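Local coordinates for protein adenosine kinase, putative (Trypanosoma brucei, PDB 3OTX) that probably phosphorylates adenosine to AMP with ATP and magnesium in purine salvage, as a member of the PfkB family of carbohydrate kinases, at residues Gly170-Thr174 and Phe202-Phe207; Asp219-Arg225 and Val262-Asp268; Phe231-Trp237 and Ala249-Val253. The protein carries 1 engineered substitution. Residue numbers count along the deposited sequence, not the author numbering.

Interaction 1: Gly170-Thr174 and Phe202-Phe207. With AP5 (bis(adenosine)-5'-pentaphosphate), chain C.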
loop_
_atom_site.group_PDB
_atom_site.type_symbol
_atom_site.label_atom_id
_atom_site.label_comp_id
_atom_site.label_asym_id
_atom_site.label_seq_id
_atom_site.Cartn_x
_atom_site.Cartn_y
_atom_site.Cartn_z
ATOM N N GLY A 170 2.487 -5.123 1.667
ATOM C CA GLY A 170 3.643 -5.924 2.020
ATOM C C GLY A 170 4.211 -5.477 3.358
ATOM O O GLY A 170 4.765 -6.270 4.097
ATOM N N PHE A 171 4.060 -4.202 3.674
ATOM C CA PHE A 171 4.515 -3.693 4.985
ATOM C C PHE A 171 3.919 -4.379 6.205
ATOM O O PHE A 171 4.569 -4.402 7.262
ATOM C CB PHE A 171 4.215 -2.207 5.069
ATOM C CG PHE A 171 5.016 -1.343 4.118
ATOM C CD1 PHE A 171 4.335 -0.438 3.276
ATOM C CD2 PHE A 171 6.394 -1.374 4.119
ATOM C CE1 PHE A 171 5.095 0.448 2.439
ATOM C CE2 PHE A 171 7.184 -0.498 3.278
ATOM C CZ PHE A 171 6.515 0.401 2.453
ATOM N N THR A 172 2.752 -5.007 6.049
ATOM C CA THR A 172 2.185 -5.797 7.152
ATOM C C THR A 172 3.041 -7.009 7.534
ATOM O O THR A 172 2.924 -7.497 8.636
ATOM C CB THR A 172 0.749 -6.290 6.863
ATOM O OG1 THR A 172 0.761 -7.158 5.733
ATOM C CG2 THR A 172 -0.173 -5.102 6.588
ATOM N N LEU A 173 3.939 -7.442 6.657
ATOM C CA LEU A 173 4.698 -8.669 6.916
ATOM C C LEU A 173 5.746 -8.463 8.009
ATOM O O LEU A 173 6.300 -9.430 8.539
ATOM C CB LEU A 173 5.358 -9.138 5.615
ATOM C CG LEU A 173 4.300 -9.546 4.582
ATOM C CD1 LEU A 173 4.925 -9.742 3.198
ATOM C CD2 LEU A 173 3.555 -10.836 5.000
ATOM N N THR A 174 6.016 -7.198 8.338
ATOM C CA THR A 174 6.994 -6.928 9.414
ATOM C C THR A 174 6.394 -6.951 10.826
ATOM O O THR A 174 7.142 -6.877 11.818
ATOM C CB THR A 174 7.754 -5.599 9.230
ATOM O OG1 THR A 174 6.955 -4.506 9.737
ATOM C CG2 THR A 174 8.124 -5.364 7.794
ATOM N N PHE A 202 12.959 -3.950 0.665
ATOM C CA PHE A 202 13.364 -4.579 1.941
ATOM C C PHE A 202 12.472 -5.717 2.428
ATOM O O PHE A 202 12.892 -6.552 3.233
ATOM C CB PHE A 202 13.624 -3.561 3.063
ATOM C CG PHE A 202 12.389 -3.011 3.730
ATOM C CD1 PHE A 202 11.690 -3.742 4.687
ATOM C CD2 PHE A 202 11.969 -1.720 3.442
ATOM C CE1 PHE A 202 10.557 -3.198 5.317
ATOM C CE2 PHE A 202 10.851 -1.175 4.084
ATOM C CZ PHE A 202 10.147 -1.907 5.010
ATOM N N ILE A 203 11.247 -5.734 1.921
ATOM C CA ILE A 203 10.339 -6.821 2.230
ATOM C C ILE A 203 10.920 -8.120 1.639
ATOM O O ILE A 203 10.984 -9.139 2.336
ATOM C CB ILE A 203 8.918 -6.538 1.671
ATOM C CG1 ILE A 203 8.254 -5.335 2.399
ATOM C CG2 ILE A 203 8.050 -7.793 1.747
ATOM C CD1 ILE A 203 8.039 -5.557 3.947
ATOM N N MET A 204 11.321 -8.082 0.366
ATOM C CA MET A 204 11.924 -9.245 -0.284
ATOM C C MET A 204 13.302 -9.600 0.286
ATOM O O MET A 204 13.672 -10.772 0.341
ATOM C CB MET A 204 12.052 -8.998 -1.790
ATOM C CG MET A 204 10.784 -9.257 -2.644
ATOM S SD MET A 204 9.363 -8.204 -2.368
ATOM C CE MET A 204 9.971 -6.662 -3.124
ATOM N N GLN A 205 14.057 -8.591 0.718
ATOM C CA GLN A 205 15.399 -8.816 1.256
ATOM C C GLN A 205 15.395 -9.424 2.658
ATOM O O GLN A 205 16.148 -10.370 2.911
ATOM C CB GLN A 205 16.212 -7.520 1.236
ATOM C CG GLN A 205 16.451 -6.985 -0.174
ATOM C CD GLN A 205 16.776 -5.478 -0.219
ATOM O OE1 GLN A 205 16.546 -4.732 0.744
ATOM N NE2 GLN A 205 17.309 -5.031 -1.353
ATOM N N PHE A 206 14.507 -8.943 3.533
ATOM C CA PHE A 206 14.545 -9.275 4.962
ATOM C C PHE A 206 13.297 -9.960 5.539
ATOM O O PHE A 206 13.336 -10.438 6.679
ATOM C CB PHE A 206 14.839 -8.010 5.765
ATOM C CG PHE A 206 16.146 -7.363 5.398
ATOM C CD1 PHE A 206 17.355 -7.953 5.757
ATOM C CD2 PHE A 206 16.167 -6.162 4.703
ATOM C CE1 PHE A 206 18.575 -7.356 5.418
ATOM C CE2 PHE A 206 17.372 -5.555 4.359
ATOM C CZ PHE A 206 18.587 -6.157 4.724
ATOM N N PHE A 207 12.193 -9.958 4.777
ATOM C CA PHE A 207 10.934 -10.600 5.194
ATOM C C PHE A 207 10.463 -11.622 4.158
ATOM O O PHE A 207 9.270 -11.795 3.943
ATOM C CB PHE A 207 9.876 -9.527 5.493
ATOM C CG PHE A 207 10.304 -8.588 6.574
ATOM C CD1 PHE A 207 11.084 -7.462 6.260
ATOM C CD2 PHE A 207 10.054 -8.874 7.906
ATOM C CE1 PHE A 207 11.523 -6.589 7.280
ATOM C CE2 PHE A 207 10.493 -8.026 8.936
ATOM C CZ PHE A 207 11.228 -6.877 8.617
HETATM P PA AP5 C . 5.040 4.081 -10.219
HETATM O O1A AP5 C . 6.171 5.104 -10.268
HETATM O O2A AP5 C . 5.347 2.784 -10.939
HETATM O O3A AP5 C . 4.609 3.678 -8.721
HETATM P PB AP5 C . 5.587 3.480 -7.452
HETATM O O1B AP5 C . 7.013 3.262 -7.850
HETATM O O2B AP5 C . 4.947 2.451 -6.586
HETATM O O3B AP5 C . 5.428 4.927 -6.807
HETATM P PG AP5 C . 6.298 5.759 -5.765
HETATM O O1G AP5 C . 6.000 7.205 -6.014
HETATM O O2G AP5 C . 7.793 5.556 -5.879
HETATM O O3G AP5 C . 5.630 5.303 -4.440
HETATM P PD AP5 C . 5.956 5.705 -2.908
HETATM O O1D AP5 C . 7.103 6.687 -2.758
HETATM O O2D AP5 C . 6.026 4.398 -2.170
HETATM O O3D AP5 C . 4.626 6.531 -2.532
HETATM P PE AP5 C . 3.242 5.904 -1.988
HETATM O O1E AP5 C . 2.949 4.622 -2.715
HETATM O O2E AP5 C . 2.169 6.990 -1.999
HETATM O O5F AP5 C . 3.714 4.808 -10.754
HETATM C C5F AP5 C . 2.443 4.165 -10.668
HETATM C C4F AP5 C . 1.522 4.765 -11.701
HETATM O O4F AP5 C . 1.470 6.190 -11.543
HETATM C C3F AP5 C . 1.986 4.595 -13.145
HETATM O O3F AP5 C . 1.526 3.366 -13.652
HETATM C C2F AP5 C . 1.428 5.808 -13.833
HETATM O O2F AP5 C . 0.074 5.599 -14.146
HETATM C C1F AP5 C . 1.489 6.874 -12.735
HETATM N N9A AP5 C . 2.741 7.684 -12.761
HETATM C C8A AP5 C . 3.795 7.627 -11.844
HETATM N N7A AP5 C . 4.722 8.548 -12.224
HETATM C C5A AP5 C . 4.276 9.186 -13.332
HETATM C C6A AP5 C . 4.772 10.214 -14.102
HETATM N N6A AP5 C . 5.883 10.875 -13.766
HETATM N N1A AP5 C . 4.039 10.648 -15.180
HETATM C C2A AP5 C . 2.807 10.101 -15.499
HETATM N N3A AP5 C . 2.316 9.081 -14.712
HETATM C C4A AP5 C . 3.017 8.651 -13.646
HETATM O O5J AP5 C . 3.588 5.508 -0.451
HETATM C C5J AP5 C . 3.962 6.520 0.468
HETATM C C4J AP5 C . 3.423 6.045 1.808
HETATM O O4J AP5 C . 4.191 4.933 2.297
HETATM C C3J AP5 C . 3.561 7.080 2.929
HETATM O O3J AP5 C . 2.266 7.635 3.166
HETATM C C2J AP5 C . 4.116 6.291 4.126
HETATM O O2J AP5 C . 3.418 6.532 5.342
HETATM C C1J AP5 C . 3.928 4.864 3.675
HETATM N N9B AP5 C . 4.831 3.912 4.338
HETATM C C8B AP5 C . 6.198 3.975 4.318
HETATM N N7B AP5 C . 6.652 2.947 5.081
HETATM C C5B AP5 C . 5.581 2.246 5.571
HETATM C C6B AP5 C . 5.474 1.113 6.386
HETATM N N6B AP5 C . 6.525 0.498 6.954
HETATM N N1B AP5 C . 4.203 0.715 6.697
HETATM C C2B AP5 C . 3.061 1.284 6.180
HETATM N N3B AP5 C . 3.166 2.427 5.414
HETATM C C4B AP5 C . 4.422 2.862 5.095
#
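I203, T174 and F207 carry this contact between the 3-10 turn 170-174 and the end of helix 201-206, and no hydrogen bond crosses it. I203 points at the turn; its CD1 lies 3.4 Å from G170 O and 3.9 Å from T174 CG2, while its CG2 meets L173 CD1 at 4.0 Å. The side chain thus packs against the turn. T174 turns its methyl group onto the ring of F207 in a CH-pi contact, CG2 being 3.6 Å from the ring centroid and 12° off the ring normal. F207, which packs its ring face on that methyl group, is the first residue to leave the helical conformation. F171 links this packing to the adenosine site. One face of its ring lies against an adenine of AP5, with C6B over it, while its edge atom CE2 touches F202 CZ at 3.7 Å. F202 at the ring edge and I203 alongside pack the ring that binds the nucleoside base. In the fold, the turn follows strand 165-169 of the large sheet and leads to helix 177-189; L173 also packs on helix 208-214, and M204 carries helix 201-206 onto helix 225-235.

Interaction 2: Asp219-Arg225 and Val262-Asp268. With AP5 (bis(adenosine)-5'-pentaphosphate), chain C.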
loop_
_atom_site.group_PDB
_atom_site.type_symbol
_atom_site.label_atom_id
_atom_site.label_comp_id
_atom_site.label_asym_id
_atom_site.label_seq_id
_atom_site.Cartn_x
_atom_site.Cartn_y
_atom_site.Cartn_z
ATOM N N ASP A 219 -4.011 -14.108 -4.545
ATOM C CA ASP A 219 -4.485 -14.070 -5.927
ATOM C C ASP A 219 -3.806 -12.981 -6.776
ATOM O O ASP A 219 -3.341 -13.282 -7.887
ATOM C CB ASP A 219 -5.987 -13.899 -5.958
ATOM C CG ASP A 219 -6.693 -14.927 -5.109
ATOM O OD1 ASP A 219 -6.655 -16.124 -5.444
ATOM O OD2 ASP A 219 -7.291 -14.557 -4.103
ATOM N N ILE A 220 -3.704 -11.744 -6.265
ATOM C CA ILE A 220 -3.174 -10.674 -7.088
ATOM C C ILE A 220 -1.957 -10.093 -6.359
ATOM O O ILE A 220 -2.032 -9.734 -5.193
ATOM C CB ILE A 220 -4.232 -9.584 -7.345
ATOM C CG1 ILE A 220 -5.502 -10.204 -7.961
ATOM C CG2 ILE A 220 -3.644 -8.475 -8.210
ATOM C CD1 ILE A 220 -6.349 -9.226 -8.751
ATOM N N ILE A 221 -0.841 -10.046 -7.074
ATOM C CA ILE A 221 0.370 -9.453 -6.577
ATOM C C ILE A 221 0.598 -8.173 -7.366
ATOM O O ILE A 221 0.639 -8.200 -8.596
ATOM C CB ILE A 221 1.578 -10.357 -6.806
ATOM C CG1 ILE A 221 1.388 -11.724 -6.101
ATOM C CG2 ILE A 221 2.864 -9.620 -6.360
ATOM C CD1 ILE A 221 2.370 -12.790 -6.538
ATOM N N VAL A 222 0.743 -7.056 -6.650
ATOM C CA VAL A 222 0.937 -5.747 -7.289
ATOM C C VAL A 222 2.295 -5.212 -6.808
ATOM O O VAL A 222 2.652 -5.359 -5.632
ATOM C CB VAL A 222 -0.200 -4.779 -6.898
ATOM C CG1 VAL A 222 0.008 -3.387 -7.527
ATOM C CG2 VAL A 222 -1.534 -5.330 -7.373
ATOM N N ALA A 223 3.083 -4.641 -7.726
ATOM C CA ALA A 223 4.358 -4.023 -7.353
ATOM C C ALA A 223 4.772 -3.008 -8.395
ATOM O O ALA A 223 4.119 -2.860 -9.401
ATOM C CB ALA A 223 5.439 -5.062 -7.223
ATOM N N ASN A 224 5.853 -2.297 -8.129
ATOM C CA ASN A 224 6.465 -1.475 -9.156
ATOM C C ASN A 224 7.653 -2.176 -9.816
ATOM O O ASN A 224 7.995 -3.307 -9.468
ATOM C CB ASN A 224 6.864 -0.108 -8.577
ATOM C CG ASN A 224 7.943 -0.215 -7.533
ATOM O OD1 ASN A 224 8.530 -1.280 -7.328
ATOM N ND2 ASN A 224 8.217 0.888 -6.858
ATOM N N ARG A 225 8.315 -1.466 -10.729
ATOM C CA ARG A 225 9.411 -2.043 -11.519
ATOM C C ARG A 225 10.555 -2.518 -10.600
ATOM O O ARG A 225 11.113 -3.619 -10.761
ATOM C CB ARG A 225 9.935 -0.975 -12.486
ATOM C CG ARG A 225 10.869 -1.537 -13.544
ATOM C CD ARG A 225 11.758 -0.450 -14.149
ATOM N NE ARG A 225 11.119 0.383 -15.184
ATOM C CZ ARG A 225 10.498 1.541 -14.965
ATOM N NH1 ARG A 225 10.368 2.006 -13.722
ATOM N NH2 ARG A 225 9.999 2.242 -16.000
ATOM N N VAL A 262 -2.983 -13.163 -10.678
ATOM C CA VAL A 262 -2.804 -11.976 -11.514
ATOM C C VAL A 262 -1.561 -11.267 -10.981
ATOM O O VAL A 262 -1.385 -11.153 -9.763
ATOM C CB VAL A 262 -4.018 -11.004 -11.401
ATOM C CG1 VAL A 262 -3.857 -9.735 -12.301
ATOM C CG2 VAL A 262 -5.325 -11.724 -11.695
ATOM N N VAL A 263 -0.719 -10.756 -11.874
ATOM C CA VAL A 263 0.432 -9.985 -11.451
ATOM C C VAL A 263 0.386 -8.646 -12.179
ATOM O O VAL A 263 0.178 -8.600 -13.397
ATOM C CB VAL A 263 1.744 -10.751 -11.719
ATOM C CG1 VAL A 263 2.958 -9.978 -11.270
ATOM C CG2 VAL A 263 1.740 -12.138 -10.996
ATOM N N VAL A 264 0.572 -7.557 -11.431
ATOM C CA VAL A 264 0.491 -6.205 -11.990
ATOM C C VAL A 264 1.739 -5.450 -11.555
ATOM O O VAL A 264 1.922 -5.232 -10.359
ATOM C CB VAL A 264 -0.728 -5.455 -11.406
ATOM C CG1 VAL A 264 -0.828 -4.028 -11.987
ATOM C CG2 VAL A 264 -2.035 -6.224 -11.663
ATOM N N PHE A 265 2.580 -5.038 -12.498
ATOM C CA PHE A 265 3.807 -4.291 -12.182
ATOM C C PHE A 265 3.762 -2.951 -12.908
ATOM O O PHE A 265 3.754 -2.898 -14.150
ATOM C CB PHE A 265 5.074 -5.036 -12.649
ATOM C CG PHE A 265 5.365 -6.307 -11.917
ATOM C CD1 PHE A 265 5.075 -6.435 -10.560
ATOM C CD2 PHE A 265 5.990 -7.370 -12.594
ATOM C CE1 PHE A 265 5.388 -7.617 -9.874
ATOM C CE2 PHE A 265 6.306 -8.553 -11.915
ATOM C CZ PHE A 265 5.988 -8.660 -10.559
ATOM N N THR A 266 3.739 -1.879 -12.127
ATOM C CA THR A 266 3.720 -0.535 -12.676
ATOM C C THR A 266 5.138 -0.085 -13.010
ATOM O O THR A 266 6.124 -0.561 -12.418
ATOM C CB THR A 266 3.053 0.481 -11.727
ATOM O OG1 THR A 266 3.783 0.524 -10.490
ATOM C CG2 THR A 266 1.615 0.071 -11.415
ATOM N N ARG A 267 5.216 0.849 -13.971
ATOM C CA ARG A 267 6.495 1.262 -14.516
ATOM C C ARG A 267 6.609 2.770 -14.707
ATOM O O ARG A 267 7.228 3.221 -15.656
ATOM C CB ARG A 267 6.817 0.502 -15.817
ATOM C CG ARG A 267 6.968 -1.026 -15.573
ATOM C CD ARG A 267 7.717 -1.645 -16.724
ATOM N NE ARG A 267 6.903 -1.539 -17.922
ATOM C CZ ARG A 267 7.152 -2.232 -19.026
ATOM N NH1 ARG A 267 8.206 -3.046 -19.073
ATOM N NH2 ARG A 267 6.360 -2.109 -20.084
ATOM N N ASP A 268 6.095 3.525 -13.738
ATOM C CA ASP A 268 5.961 5.010 -13.828
ATOM C C ASP A 268 5.394 5.499 -15.178
ATOM O O ASP A 268 4.211 5.224 -15.448
ATOM C CB ASP A 268 7.228 5.798 -13.386
ATOM C CG ASP A 268 8.491 5.354 -14.089
ATOM O OD1 ASP A 268 8.840 5.934 -15.133
ATOM O OD2 ASP A 268 9.117 4.389 -13.593
HETATM P PA AP5 C . 5.040 4.081 -10.219
HETATM O O1A AP5 C . 6.171 5.104 -10.268
HETATM O O2A AP5 C . 5.347 2.784 -10.939
HETATM O O3A AP5 C . 4.609 3.678 -8.721
HETATM P PB AP5 C . 5.587 3.480 -7.452
HETATM O O1B AP5 C . 7.013 3.262 -7.850
HETATM O O2B AP5 C . 4.947 2.451 -6.586
HETATM O O3B AP5 C . 5.428 4.927 -6.807
HETATM P PG AP5 C . 6.298 5.759 -5.765
HETATM O O1G AP5 C . 6.000 7.205 -6.014
HETATM O O2G AP5 C . 7.793 5.556 -5.879
HETATM O O3G AP5 C . 5.630 5.303 -4.440
HETATM P PD AP5 C . 5.956 5.705 -2.908
HETATM O O1D AP5 C . 7.103 6.687 -2.758
HETATM O O2D AP5 C . 6.026 4.398 -2.170
HETATM O O3D AP5 C . 4.626 6.531 -2.532
HETATM P PE AP5 C . 3.242 5.904 -1.988
HETATM O O1E AP5 C . 2.949 4.622 -2.715
HETATM O O2E AP5 C . 2.169 6.990 -1.999
HETATM O O5F AP5 C . 3.714 4.808 -10.754
HETATM C C5F AP5 C . 2.443 4.165 -10.668
HETATM C C4F AP5 C . 1.522 4.765 -11.701
HETATM O O4F AP5 C . 1.470 6.190 -11.543
HETATM C C3F AP5 C . 1.986 4.595 -13.145
HETATM O O3F AP5 C . 1.526 3.366 -13.652
HETATM C C2F AP5 C . 1.428 5.808 -13.833
HETATM O O2F AP5 C . 0.074 5.599 -14.146
HETATM C C1F AP5 C . 1.489 6.874 -12.735
HETATM N N9A AP5 C . 2.741 7.684 -12.761
HETATM C C8A AP5 C . 3.795 7.627 -11.844
HETATM N N7A AP5 C . 4.722 8.548 -12.224
HETATM C C5A AP5 C . 4.276 9.186 -13.332
HETATM C C6A AP5 C . 4.772 10.214 -14.102
HETATM N N6A AP5 C . 5.883 10.875 -13.766
HETATM N N1A AP5 C . 4.039 10.648 -15.180
HETATM C C2A AP5 C . 2.807 10.101 -15.499
HETATM N N3A AP5 C . 2.316 9.081 -14.712
HETATM C C4A AP5 C . 3.017 8.651 -13.646
HETATM O O5J AP5 C . 3.588 5.508 -0.451
HETATM C C5J AP5 C . 3.962 6.520 0.468
HETATM C C4J AP5 C . 3.423 6.045 1.808
HETATM O O4J AP5 C . 4.191 4.933 2.297
HETATM C C3J AP5 C . 3.561 7.080 2.929
HETATM O O3J AP5 C . 2.266 7.635 3.166
HETATM C C2J AP5 C . 4.116 6.291 4.126
HETATM O O2J AP5 C . 3.418 6.532 5.342
HETATM C C1J AP5 C . 3.928 4.864 3.675
HETATM N N9B AP5 C . 4.831 3.912 4.338
HETATM C C8B AP5 C . 6.198 3.975 4.318
HETATM N N7B AP5 C . 6.652 2.947 5.081
HETATM C C5B AP5 C . 5.581 2.246 5.571
HETATM C C6B AP5 C . 5.474 1.113 6.386
HETATM N N6B AP5 C . 6.525 0.498 6.954
HETATM N N1B AP5 C . 4.203 0.715 6.697
HETATM C C2B AP5 C . 3.061 1.284 6.180
HETATM N N3B AP5 C . 3.166 2.427 5.414
HETATM C C4B AP5 C . 4.422 2.862 5.095
#
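D219-R225 and V262-D268 pair as neighbouring parallel strands in the large sheet of the ribokinase-like PfkB fold, paired in register from I220 with V262 to N224 with T266. The ladder opens at D219, whose O accepts a hydrogen bond from V262 N at 2.8 Å; its carboxylate is held by Y255 and by F194 N. I220 packs its CG1 on V262 CB at 3.8 Å, on the sheet face shared with V222, V264 and T266 and covered by helix 300-311. I221 bonds twice, from its N to V262 O at 3.0 Å and from V264 N to its O at 2.9 Å. V222 follows, its CG2 4.1 Å from V264 CB. A223 repeats the pattern, its N donating to V264 O and its O accepting from T266 N, both at 2.9 Å, and sets its CB against F265 CD1 at 3.6 Å on the reverse face. At the C-terminal ends of the strands, where parallel sheets commonly bind ligands, they reach the ADP site. N224 donates from ND2 to AP5 O1B at 2.8 Å, and its OD1 caps the following helix at E227 N. T266 OG1 and D268 N both bind AP5 O2A, at 2.8 and 3.0 Å. R225, which also pairs with E270, ends the segment with a salt bridge from NH1 to D268 OD2 at 2.7 Å.

Interaction 3: Phe231-Trp237 and Ala249-Val253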
loop_
_atom_site.group_PDB
_atom_site.type_symbol
_atom_site.label_atom_id
_atom_site.label_comp_id
_atom_site.label_asym_id
_atom_site.label_seq_id
_atom_site.Cartn_x
_atom_site.Cartn_y
_atom_site.Cartn_z
ATOM N N PHE A 231 12.061 -8.964 -6.413
ATOM C CA PHE A 231 11.348 -10.250 -6.338
ATOM C C PHE A 231 12.058 -11.303 -7.183
ATOM O O PHE A 231 12.276 -12.430 -6.719
ATOM C CB PHE A 231 9.893 -10.070 -6.796
ATOM C CG PHE A 231 9.005 -11.247 -6.470
ATOM C CD1 PHE A 231 8.303 -11.291 -5.275
ATOM C CD2 PHE A 231 8.911 -12.326 -7.357
ATOM C CE1 PHE A 231 7.477 -12.383 -4.961
ATOM C CE2 PHE A 231 8.087 -13.421 -7.054
ATOM C CZ PHE A 231 7.373 -13.446 -5.858
ATOM N N ALA A 232 12.442 -10.938 -8.407
ATOM C CA ALA A 232 13.301 -11.799 -9.233
ATOM C C ALA A 232 14.580 -12.192 -8.507
ATOM O O ALA A 232 14.936 -13.371 -8.514
ATOM C CB ALA A 232 13.615 -11.146 -10.589
ATOM N N ASN A 233 15.254 -11.235 -7.857
ATOM C CA ASN A 233 16.492 -11.498 -7.102
ATOM C C ASN A 233 16.247 -12.499 -5.962
ATOM O O ASN A 233 17.030 -13.442 -5.764
ATOM C CB ASN A 233 17.086 -10.197 -6.532
ATOM C CG ASN A 233 17.650 -9.265 -7.608
ATOM O OD1 ASN A 233 17.792 -9.638 -8.772
ATOM N ND2 ASN A 233 17.981 -8.039 -7.208
ATOM N N MET A 234 15.160 -12.276 -5.217
ATOM C CA MET A 234 14.738 -13.153 -4.126
ATOM C C MET A 234 14.504 -14.580 -4.627
ATOM O O MET A 234 14.917 -15.552 -3.992
ATOM C CB MET A 234 13.455 -12.610 -3.498
ATOM C CG MET A 234 12.970 -13.425 -2.323
ATOM S SD MET A 234 11.353 -12.968 -1.789
ATOM C CE MET A 234 10.345 -13.633 -3.128
ATOM N N MET A 235 13.859 -14.687 -5.781
ATOM C CA MET A 235 13.547 -15.977 -6.384
ATOM C C MET A 235 14.743 -16.655 -7.061
ATOM O O MET A 235 14.668 -17.830 -7.438
ATOM C CB MET A 235 12.423 -15.802 -7.406
ATOM C CG MET A 235 11.057 -15.481 -6.838
ATOM S SD MET A 235 10.538 -16.663 -5.560
ATOM C CE MET A 235 10.360 -18.178 -6.525
ATOM N N LYS A 236 15.840 -15.913 -7.212
ATOM C CA LYS A 236 17.039 -16.317 -7.954
ATOM C C LYS A 236 16.790 -16.466 -9.452
ATOM O O LYS A 236 17.526 -17.163 -10.152
ATOM C CB LYS A 236 17.758 -17.525 -7.319
ATOM C CG LYS A 236 18.129 -17.257 -5.859
ATOM C CD LYS A 236 19.415 -17.925 -5.417
ATOM C CE LYS A 236 19.880 -17.335 -4.093
ATOM N NZ LYS A 236 21.078 -18.051 -3.564
ATOM N N TRP A 237 15.763 -15.768 -9.938
ATOM C CA TRP A 237 15.483 -15.704 -11.361
ATOM C C TRP A 237 16.454 -14.771 -12.070
ATOM O O TRP A 237 16.552 -13.568 -11.736
ATOM C CB TRP A 237 14.069 -15.202 -11.645
ATOM C CG TRP A 237 12.948 -16.083 -11.163
ATOM C CD1 TRP A 237 12.990 -17.442 -10.923
ATOM C CD2 TRP A 237 11.606 -15.676 -10.925
ATOM N NE1 TRP A 237 11.751 -17.876 -10.521
ATOM C CE2 TRP A 237 10.882 -16.816 -10.516
ATOM C CE3 TRP A 237 10.944 -14.442 -10.992
ATOM C CZ2 TRP A 237 9.526 -16.753 -10.164
ATOM C CZ3 TRP A 237 9.601 -14.384 -10.653
ATOM C CH2 TRP A 237 8.903 -15.533 -10.242
ATOM N N ALA A 249 5.898 -15.054 -12.066
ATOM C CA ALA A 249 5.175 -14.920 -10.786
ATOM C C ALA A 249 3.789 -15.512 -10.926
ATOM O O ALA A 249 3.171 -15.914 -9.940
ATOM C CB ALA A 249 5.085 -13.447 -10.385
ATOM N N VAL A 250 3.295 -15.573 -12.157
ATOM C CA VAL A 250 2.003 -16.194 -12.397
ATOM C C VAL A 250 2.101 -17.710 -12.232
ATOM O O VAL A 250 1.285 -18.304 -11.516
ATOM C CB VAL A 250 1.406 -15.807 -13.774
ATOM C CG1 VAL A 250 0.244 -16.735 -14.155
ATOM C CG2 VAL A 250 0.965 -14.335 -13.751
ATOM N N SER A 251 3.109 -18.320 -12.858
ATOM C CA SER A 251 3.106 -19.773 -13.013
ATOM C C SER A 251 4.120 -20.516 -12.134
ATOM O O SER A 251 4.058 -21.755 -12.011
ATOM C CB SER A 251 3.332 -20.122 -14.471
ATOM O OG SER A 251 4.603 -19.658 -14.887
ATOM N N GLU A 252 5.064 -19.791 -11.547
ATOM C CA GLU A 252 6.155 -20.439 -10.856
ATOM C C GLU A 252 6.087 -20.223 -9.353
ATOM O O GLU A 252 6.587 -21.038 -8.595
ATOM C CB GLU A 252 7.499 -20.010 -11.453
ATOM C CG GLU A 252 7.673 -20.488 -12.907
ATOM C CD GLU A 252 9.005 -20.137 -13.527
ATOM O OE1 GLU A 252 9.994 -19.921 -12.798
ATOM O OE2 GLU A 252 9.096 -20.166 -14.781
ATOM N N VAL A 253 5.467 -19.132 -8.929
ATOM C CA VAL A 253 5.295 -18.856 -7.513
ATOM C C VAL A 253 4.092 -19.647 -7.034
ATOM O O VAL A 253 3.022 -19.580 -7.646
ATOM C CB VAL A 253 5.051 -17.367 -7.301
ATOM C CG1 VAL A 253 4.513 -17.068 -5.888
ATOM C CG2 VAL A 253 6.351 -16.623 -7.557
HETATM O O HOH W 1 10.964 -20.697 -10.516
#
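Apolar packing dominates where the C-terminal ends of two successive helices meet. V253 is the common partner: its CG2 receives F231 CE2 at 3.7 Å, edge-on to the phenyl ring, W237 CH2 at 3.9 Å and M235 CE at 4.4 Å. A249 adds its methyl group, with CB 4.4 Å from W237 CH2 and 4.5 Å from F231 CE2. The polar link is indirect. A water accepts from W237 NE1 at 2.9 Å and donates to E252 OE1 at 2.6 Å, bridging the indole to a carboxylate at the exposed margin. K236 ends its helix in a Schellman motif, with positive phi and W237 N bonded to A232 O at 2.9 Å, after which W237 points toward 249-253. R248 adds a cation-pi contact to the indole. Helix 225-235 is thus joined to helix 242-251, with F231 reaching helix 208-214 at L211 and A249 resting on V263 of strand 262-267.

How the interactions relate
Following the chain, interaction 1 comes first, closing the excursion from the turn after strand 165-169 through helix 177-189 and strand 193-197 to helix 201-206. Interaction 2 begins later, in series with it, and spans the longer connection from strand 220-224 to its neighbour 262-267. Interaction 3 falls within that connection: helix 225-235 leaves the first strand, helix 242-251 leads to the second, and the pair is a short loop inside a longer one. V263 packs on A249 and V250, setting helix 242-251 against the sheet, while M204 touches F231 and M234 to bring in interaction 1. Interactions 1 and 2 do not touch, yet both contact AP5, one at an adenine, the other at the phosphates next to the opposite adenosine.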